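Local coordinates for probable L,D-transpeptidase 3 (Mycobacterium tuberculosis, PDB 4K73), which probably acts as an L,D-transpeptidase of the cell wall, does not form 3->3 peptidoglycan cross-links from tetrapeptide stems, and may attach proteins to peptidoglycan, at residues R77-K82 with L115-L120. Sequence-based numbering, arbitrary orientation.
Sequences RAVEVK and LSVGSL
The flat groups that meet here are the peptide groups of K82, S116, E80 and G118, whose N-H groups point at carbonyl oxygens somewhat off the carbonyl planes, with valines and a leucine on one face and K82 and S116 on the other. The pair illustrates how an edge strand is added antiparallel to its neighbour where a helix runs out into a strand. K82 and S116 form a hydrogen-bonded pair, K82 N donating to S116 O at 2.9 Å and S116 N to K82 O at 2.8 Å. G118 N extends the pattern to E80 O at 2.9 Å, approaching with a 24° tilt from the carbonyl plane. A water sits 2.8 Å from both E80 O and G118 O. On the apolar face, V117 holds CG1 anti to its backbone N (chi1 172°) and thereby sets this methyl against V79 CB at 3.7 Å. V81 and L115 cross at a slant, V81 CG1 meeting L115 CD1 at 3.8 Å. Over the other face, the extended K82 side chain leans back over its own segment toward E80, and its NZ reaches E80 OE2 at 3.0 Å from above the carboxylate plane, a salt bridge within 77-82. G118 begins the corner of a type II' turn from V117 to L120, and its CA lies 3.5 Å from A78 O at the helix end. Strand 81-84 is outermost in its sheet within this chain, beside 112-117, whose other neighbour is 120-126. Within this region of the bacterial Ig family, V79, just after helix 72-78, packs on F62 and V41, and L115 and V117 of strand 112-117 on V58, against strands 41-45 and 58-62 of the four-stranded antiparallel sheet.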
loop_
_atom_site.group_PDB
_atom_site.type_symbol
_atom_site.label_atom_id
_atom_site.label_comp_id
_atom_site.label_asym_id
_atom_site.label_seq_id
_atom_site.Cartn_x
_atom_site.Cartn_y
_atom_site.Cartn_z
ATOM N N ARG A 77 6.812 -19.263 -13.895
ATOM C CA ARG A 77 6.458 -19.391 -15.307
ATOM C C ARG A 77 5.061 -19.985 -15.470
ATOM O O ARG A 77 4.308 -19.561 -16.376
ATOM C CB ARG A 77 7.484 -20.188 -16.094
ATOM C CG ARG A 77 8.883 -19.591 -16.013
ATOM C CD ARG A 77 9.745 -20.238 -17.085
ATOM N NE ARG A 77 10.045 -21.664 -16.796
ATOM C CZ ARG A 77 11.053 -22.101 -16.065
ATOM N NH1 ARG A 77 11.895 -21.258 -15.457
ATOM N NH2 ARG A 77 11.210 -23.429 -15.875
ATOM N N ALA A 78 4.696 -20.946 -14.618
ATOM C CA ALA A 78 3.377 -21.582 -14.635
ATOM C C ALA A 78 2.279 -20.566 -14.354
ATOM O O ALA A 78 1.194 -20.728 -14.874
ATOM C CB ALA A 78 3.304 -22.706 -13.598
ATOM N N VAL A 79 2.586 -19.539 -13.569
ATOM C CA VAL A 79 1.613 -18.493 -13.192
ATOM C C VAL A 79 1.878 -17.156 -13.907
ATOM O O VAL A 79 1.512 -16.092 -13.414
ATOM C CB VAL A 79 1.443 -18.353 -11.647
ATOM C CG1 VAL A 79 1.093 -19.704 -11.033
ATOM C CG2 VAL A 79 2.693 -17.790 -10.961
ATOM N N GLU A 80 2.520 -17.211 -15.074
ATOM C CA GLU A 80 2.863 -15.987 -15.773
ATOM C C GLU A 80 1.690 -15.041 -15.868
ATOM O O GLU A 80 0.547 -15.460 -16.171
ATOM C CB GLU A 80 3.529 -16.262 -17.158
ATOM C CG GLU A 80 2.659 -16.719 -18.310
ATOM C CD GLU A 80 3.328 -16.441 -19.684
ATOM O OE1 GLU A 80 4.365 -15.725 -19.764
ATOM O OE2 GLU A 80 2.775 -16.905 -20.695
ATOM N N VAL A 81 1.968 -13.767 -15.602
ATOM C CA VAL A 81 0.928 -12.778 -15.477
ATOM C C VAL A 81 0.838 -11.967 -16.763
ATOM O O VAL A 81 1.818 -11.375 -17.162
ATOM C CB VAL A 81 1.165 -11.853 -14.255
ATOM C CG1 VAL A 81 0.158 -10.714 -14.313
ATOM C CG2 VAL A 81 1.050 -12.644 -12.948
ATOM N N LYS A 82 -0.316 -12.044 -17.437
ATOM C CA LYS A 82 -0.590 -11.267 -18.663
ATOM C C LYS A 82 -1.791 -10.404 -18.425
ATOM O O LYS A 82 -2.912 -10.916 -18.290
ATOM C CB LYS A 82 -0.830 -12.167 -19.878
ATOM C CG LYS A 82 0.352 -13.081 -20.153
ATOM C CD LYS A 82 0.306 -13.703 -21.546
ATOM C CE LYS A 82 1.692 -14.182 -21.985
ATOM N NZ LYS A 82 1.716 -15.289 -22.993
ATOM N N LEU A 115 -6.967 -9.814 -16.728
ATOM C CA LEU A 115 -5.878 -10.479 -16.097
ATOM C C LEU A 115 -5.891 -11.981 -16.410
ATOM O O LEU A 115 -6.916 -12.660 -16.274
ATOM C CB LEU A 115 -5.997 -10.220 -14.577
ATOM C CG LEU A 115 -4.986 -10.906 -13.688
ATOM C CD1 LEU A 115 -3.571 -10.399 -13.923
ATOM C CD2 LEU A 115 -5.346 -10.748 -12.215
ATOM N N SER A 116 -4.767 -12.505 -16.871
ATOM C CA SER A 116 -4.601 -13.946 -16.975
ATOM C C SER A 116 -3.409 -14.298 -16.103
ATOM O O SER A 116 -2.378 -13.623 -16.132
ATOM C CB SER A 116 -4.354 -14.364 -18.414
ATOM O OG SER A 116 -5.515 -14.094 -19.228
ATOM N N VAL A 117 -3.570 -15.345 -15.305
ATOM C CA VAL A 117 -2.486 -15.896 -14.489
ATOM C C VAL A 117 -2.395 -17.334 -14.936
ATOM O O VAL A 117 -3.304 -18.160 -14.661
ATOM C CB VAL A 117 -2.818 -15.809 -12.993
ATOM C CG1 VAL A 117 -1.793 -16.540 -12.171
ATOM C CG2 VAL A 117 -2.956 -14.349 -12.577
ATOM N N GLY A 118 -1.329 -17.641 -15.660
ATOM C CA GLY A 118 -1.318 -18.890 -16.366
ATOM C C GLY A 118 -2.497 -18.848 -17.313
ATOM O O GLY A 118 -2.760 -17.802 -17.948
ATOM N N SER A 119 -3.216 -19.962 -17.392
ATOM C CA SER A 119 -4.362 -20.073 -18.297
ATOM C C SER A 119 -5.646 -19.491 -17.701
ATOM O O SER A 119 -6.651 -19.409 -18.399
ATOM C CB SER A 119 -4.601 -21.549 -18.646
ATOM O OG SER A 119 -5.315 -22.161 -17.575
ATOM N N LEU A 120 -5.609 -19.117 -16.418
ATOM C CA LEU A 120 -6.773 -18.644 -15.678
ATOM C C LEU A 120 -7.078 -17.184 -16.018
ATOM O O LEU A 120 -6.311 -16.291 -15.632
ATOM C CB LEU A 120 -6.506 -18.772 -14.196
ATOM C CG LEU A 120 -7.625 -18.311 -13.292
ATOM C CD1 LEU A 120 -8.844 -19.203 -13.477
ATOM C CD2 LEU A 120 -7.156 -18.284 -11.843
HETATM O O HOH W 1 -1.040 -15.635 -18.495
#